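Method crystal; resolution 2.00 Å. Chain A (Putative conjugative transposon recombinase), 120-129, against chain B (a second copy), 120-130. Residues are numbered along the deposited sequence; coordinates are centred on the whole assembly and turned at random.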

# COMPACT_ATOMS: atom_id res chain seq x y z
N MSE A 120 -0.12 -9.63 -13.02
CA MSE A 120 0.79 -8.50 -12.87
C MSE A 120 0.19 -7.45 -11.92
O MSE A 120 0.94 -6.78 -11.21
CB MSE A 120 1.10 -7.87 -14.22
CG MSE A 120 1.94 -8.73 -15.11
SE MSE A 120 2.38 -7.62 -16.69
CE MSE A 120 3.80 -6.48 -15.90
N ASP A 121 -1.13 -7.34 -11.88
CA ASP A 121 -1.78 -6.51 -10.84
C ASP A 121 -1.54 -7.04 -9.42
O ASP A 121 -1.38 -6.24 -8.50
CB ASP A 121 -3.27 -6.30 -11.11
CG ASP A 121 -3.55 -5.23 -12.18
OD1 ASP A 121 -2.60 -4.56 -12.66
OD2 ASP A 121 -4.72 -5.04 -12.52
N GLY A 122 -1.52 -8.37 -9.28
CA GLY A 122 -1.11 -9.05 -8.06
C GLY A 122 0.33 -8.72 -7.68
O GLY A 122 0.61 -8.44 -6.53
N GLU A 123 1.23 -8.71 -8.66
CA GLU A 123 2.60 -8.32 -8.40
C GLU A 123 2.70 -6.85 -7.94
O GLU A 123 3.46 -6.54 -7.03
CB GLU A 123 3.48 -8.59 -9.62
CG GLU A 123 3.43 -10.07 -9.98
CD GLU A 123 4.40 -10.49 -11.06
OE1 GLU A 123 4.60 -9.73 -12.04
OE2 GLU A 123 4.93 -11.63 -10.93
N LEU A 124 1.94 -5.95 -8.58
CA LEU A 124 1.92 -4.55 -8.15
C LEU A 124 1.31 -4.41 -6.73
O LEU A 124 1.73 -3.57 -5.97
CB LEU A 124 1.19 -3.67 -9.15
CG LEU A 124 1.46 -2.16 -9.08
CD1 LEU A 124 2.99 -1.86 -9.28
CD2 LEU A 124 0.58 -1.42 -10.09
N LEU A 125 0.29 -5.21 -6.40
CA LEU A 125 -0.29 -5.23 -5.05
C LEU A 125 0.82 -5.46 -4.04
O LEU A 125 0.96 -4.68 -3.08
CB LEU A 125 -1.40 -6.29 -4.93
CG LEU A 125 -1.85 -6.68 -3.52
CD1 LEU A 125 -2.65 -5.54 -2.95
CD2 LEU A 125 -2.72 -7.96 -3.59
N LEU A 126 1.65 -6.47 -4.29
CA LEU A 126 2.71 -6.87 -3.38
C LEU A 126 3.83 -5.83 -3.26
O LEU A 126 4.37 -5.61 -2.16
CB LEU A 126 3.26 -8.23 -3.79
CG LEU A 126 2.30 -9.42 -3.60
CD1 LEU A 126 2.99 -10.64 -4.17
CD2 LEU A 126 1.91 -9.62 -2.10
N VAL A 127 4.14 -5.17 -4.38
CA VAL A 127 5.10 -4.06 -4.40
C VAL A 127 4.59 -2.92 -3.50
O VAL A 127 5.35 -2.39 -2.68
CB VAL A 127 5.40 -3.55 -5.87
CG1 VAL A 127 5.98 -2.14 -5.84
CG2 VAL A 127 6.38 -4.46 -6.59
N VAL A 128 3.32 -2.55 -3.67
CA VAL A 128 2.69 -1.45 -2.92
C VAL A 128 2.60 -1.79 -1.43
O VAL A 128 2.96 -0.98 -0.59
CB VAL A 128 1.27 -1.03 -3.46
CG1 VAL A 128 0.61 -0.03 -2.52
CG2 VAL A 128 1.37 -0.40 -4.84
N LEU A 129 2.15 -3.00 -1.12
CA LEU A 129 2.12 -3.48 0.27
C LEU A 129 3.50 -3.52 0.93
O LEU A 129 3.59 -3.23 2.11
CB LEU A 129 1.48 -4.85 0.41
CG LEU A 129 0.01 -5.00 -0.01
CD1 LEU A 129 -0.49 -6.42 0.26
CD2 LEU A 129 -0.83 -3.95 0.66
N MSE B 120 -3.75 3.36 -15.15
CA MSE B 120 -4.45 2.25 -14.51
C MSE B 120 -3.71 1.73 -13.26
O MSE B 120 -4.35 1.32 -12.29
CB MSE B 120 -4.67 1.10 -15.52
CG MSE B 120 -5.61 1.48 -16.65
SE MSE B 120 -7.42 2.00 -16.04
CE MSE B 120 -7.65 3.63 -17.12
N ASP B 121 -2.38 1.76 -13.28
CA ASP B 121 -1.56 1.34 -12.12
C ASP B 121 -1.82 2.30 -10.93
O ASP B 121 -1.79 1.90 -9.76
CB ASP B 121 -0.05 1.42 -12.43
CG ASP B 121 0.47 0.31 -13.34
OD1 ASP B 121 -0.17 -0.74 -13.55
OD2 ASP B 121 1.60 0.53 -13.85
N GLY B 122 -1.97 3.58 -11.25
CA GLY B 122 -2.33 4.59 -10.27
C GLY B 122 -3.71 4.35 -9.69
O GLY B 122 -3.92 4.55 -8.48
N GLU B 123 -4.65 3.91 -10.54
CA GLU B 123 -5.97 3.50 -10.04
C GLU B 123 -5.87 2.29 -9.11
O GLU B 123 -6.57 2.23 -8.09
CB GLU B 123 -6.96 3.28 -11.20
CG GLU B 123 -7.26 4.60 -11.95
CD GLU B 123 -8.11 4.43 -13.21
OE1 GLU B 123 -8.79 3.38 -13.34
OE2 GLU B 123 -8.11 5.36 -14.06
N LEU B 124 -5.01 1.33 -9.44
CA LEU B 124 -4.74 0.19 -8.57
C LEU B 124 -4.12 0.62 -7.24
O LEU B 124 -4.51 0.14 -6.17
CB LEU B 124 -3.85 -0.87 -9.27
CG LEU B 124 -3.58 -2.10 -8.38
CD1 LEU B 124 -3.59 -3.35 -9.17
CD2 LEU B 124 -2.25 -2.03 -7.54
N LEU B 125 -3.11 1.49 -7.31
CA LEU B 125 -2.48 2.03 -6.11
C LEU B 125 -3.53 2.61 -5.15
O LEU B 125 -3.50 2.28 -3.97
CB LEU B 125 -1.41 3.08 -6.45
CG LEU B 125 -0.85 3.93 -5.29
CD1 LEU B 125 -0.12 3.05 -4.27
CD2 LEU B 125 0.09 5.03 -5.86
N LEU B 126 -4.44 3.45 -5.66
CA LEU B 126 -5.47 4.07 -4.83
C LEU B 126 -6.43 3.03 -4.19
O LEU B 126 -6.79 3.16 -3.01
CB LEU B 126 -6.26 5.15 -5.60
CG LEU B 126 -5.47 6.46 -5.84
CD1 LEU B 126 -6.23 7.36 -6.76
CD2 LEU B 126 -5.13 7.21 -4.51
N VAL B 127 -6.84 2.03 -4.96
CA VAL B 127 -7.62 0.94 -4.32
C VAL B 127 -6.87 0.14 -3.26
O VAL B 127 -7.44 -0.16 -2.25
CB VAL B 127 -8.51 -0.02 -5.29
CG1 VAL B 127 -8.51 0.36 -6.73
CG2 VAL B 127 -8.31 -1.54 -4.99
N VAL B 128 -5.61 -0.19 -3.46
CA VAL B 128 -4.83 -0.96 -2.48
C VAL B 128 -4.63 -0.11 -1.20
O VAL B 128 -4.80 -0.61 -0.08
CB VAL B 128 -3.48 -1.43 -3.07
CG1 VAL B 128 -2.59 -1.98 -1.99
CG2 VAL B 128 -3.72 -2.48 -4.19
N LEU B 129 -4.27 1.16 -1.37
CA LEU B 129 -4.12 2.03 -0.21
C LEU B 129 -5.45 2.21 0.56
O LEU B 129 -5.43 2.19 1.80
CB LEU B 129 -3.55 3.39 -0.59
CG LEU B 129 -2.12 3.52 -1.14
CD1 LEU B 129 -1.83 4.99 -1.37
CD2 LEU B 129 -1.04 2.93 -0.29
N SER B 130 -6.55 2.40 -0.17
CA SER B 130 -7.90 2.46 0.44
C SER B 130 -8.20 1.20 1.26
O SER B 130 -8.73 1.28 2.36
CB SER B 130 -9.00 2.67 -0.61
OG SER B 130 -8.85 3.91 -1.25
O HOH W 1 -2.49 -1.76 -13.38

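Two helices, one from each copy of the protein, pack side by side with their N-to-C directions 55° apart. Their axes come within 10.2 Å of each other. No direct hydrogen bond crosses between the two stretches. Apolar packing and one shared water account for the contact, which buries 420 Å² summed over both sides.

The packing surface is built from residues 121, 124, 125, 128 and 129 of each chain. This is the spacing of one face of a helix. The backbone register is reciprocal: Leu A125 lies nearest Val B128, and Val A128 lies nearest Leu B125. CA of Leu A125 is 6.7 Å from CA of Val B128, and CA of Val A128 is 7.0 Å from CA of Leu B125. The backbones are closest where a valine of one chain faces a leucine of the other.

Toward the C-terminal ends of the stretches, Val A128 and Val B128 both point toward the other helix and meet directly, CG1 of Val A128 to CG1 of Val B128 at 3.8 Å. Each valine is a bump that enters a hollow edged by two leucines of the other chain. Val A128 CG1 lies 3.6 Å from Leu B125 CD1 and 4.1 Å from Leu B129 CD2. In the other direction, Val B128 CG2 is 3.5 Å from Leu A125 CD1, and Val B128 CG1 is 3.7 Å from Leu A129 CD2. These four leucines leave their helices sideways, but their ends come nearer the partner. Leucine suits this place because its branch sits one carbon farther out, so its methyls can reach the valine from the side.

Toward the N-terminal ends, Leu A124 and Leu B124 both point toward the partner helix. CD2 of Leu A124 touches CD2 of Leu B124 at 3.9 Å. Leu B124 loses the most surface to the other stretch, 82 Å². Leu B124 CD1 packs 3.5 Å from CB of Asp A121, and Leu B124 CD2 lies 4.2 Å from the backbone N of Leu A125. It therefore fills the hollow formed by Asp A121, Leu A124 and the backbone at Leu A125. Leu A124 makes the matching reach, with CD2 3.6 Å from OD1 of Asp B121. The two leucines are not exact copies: chi1 is t in both, but chi2 is p in Leu A124 and 141°, between wells, in Leu B124.

The aspartates close this end of the contact. Both have chi1 in m and leave their helices sideways. Two carboxylates facing each other would repel, but a water sits between them and donates to both. The water is 2.9 Å from OD1 of Asp A121 and 2.5 Å from OD1 of Asp B121. Aspartate suits this edge because its CB can line the leucine pocket while its carboxylate meets water.

The other residues make no contact across the stretches. Gly A122 and Gly B122 lie on the far side of their helices, where a CB would point away. Ser B130 OG turns back to its own helix and donates to Leu B126 O at 2.8 Å.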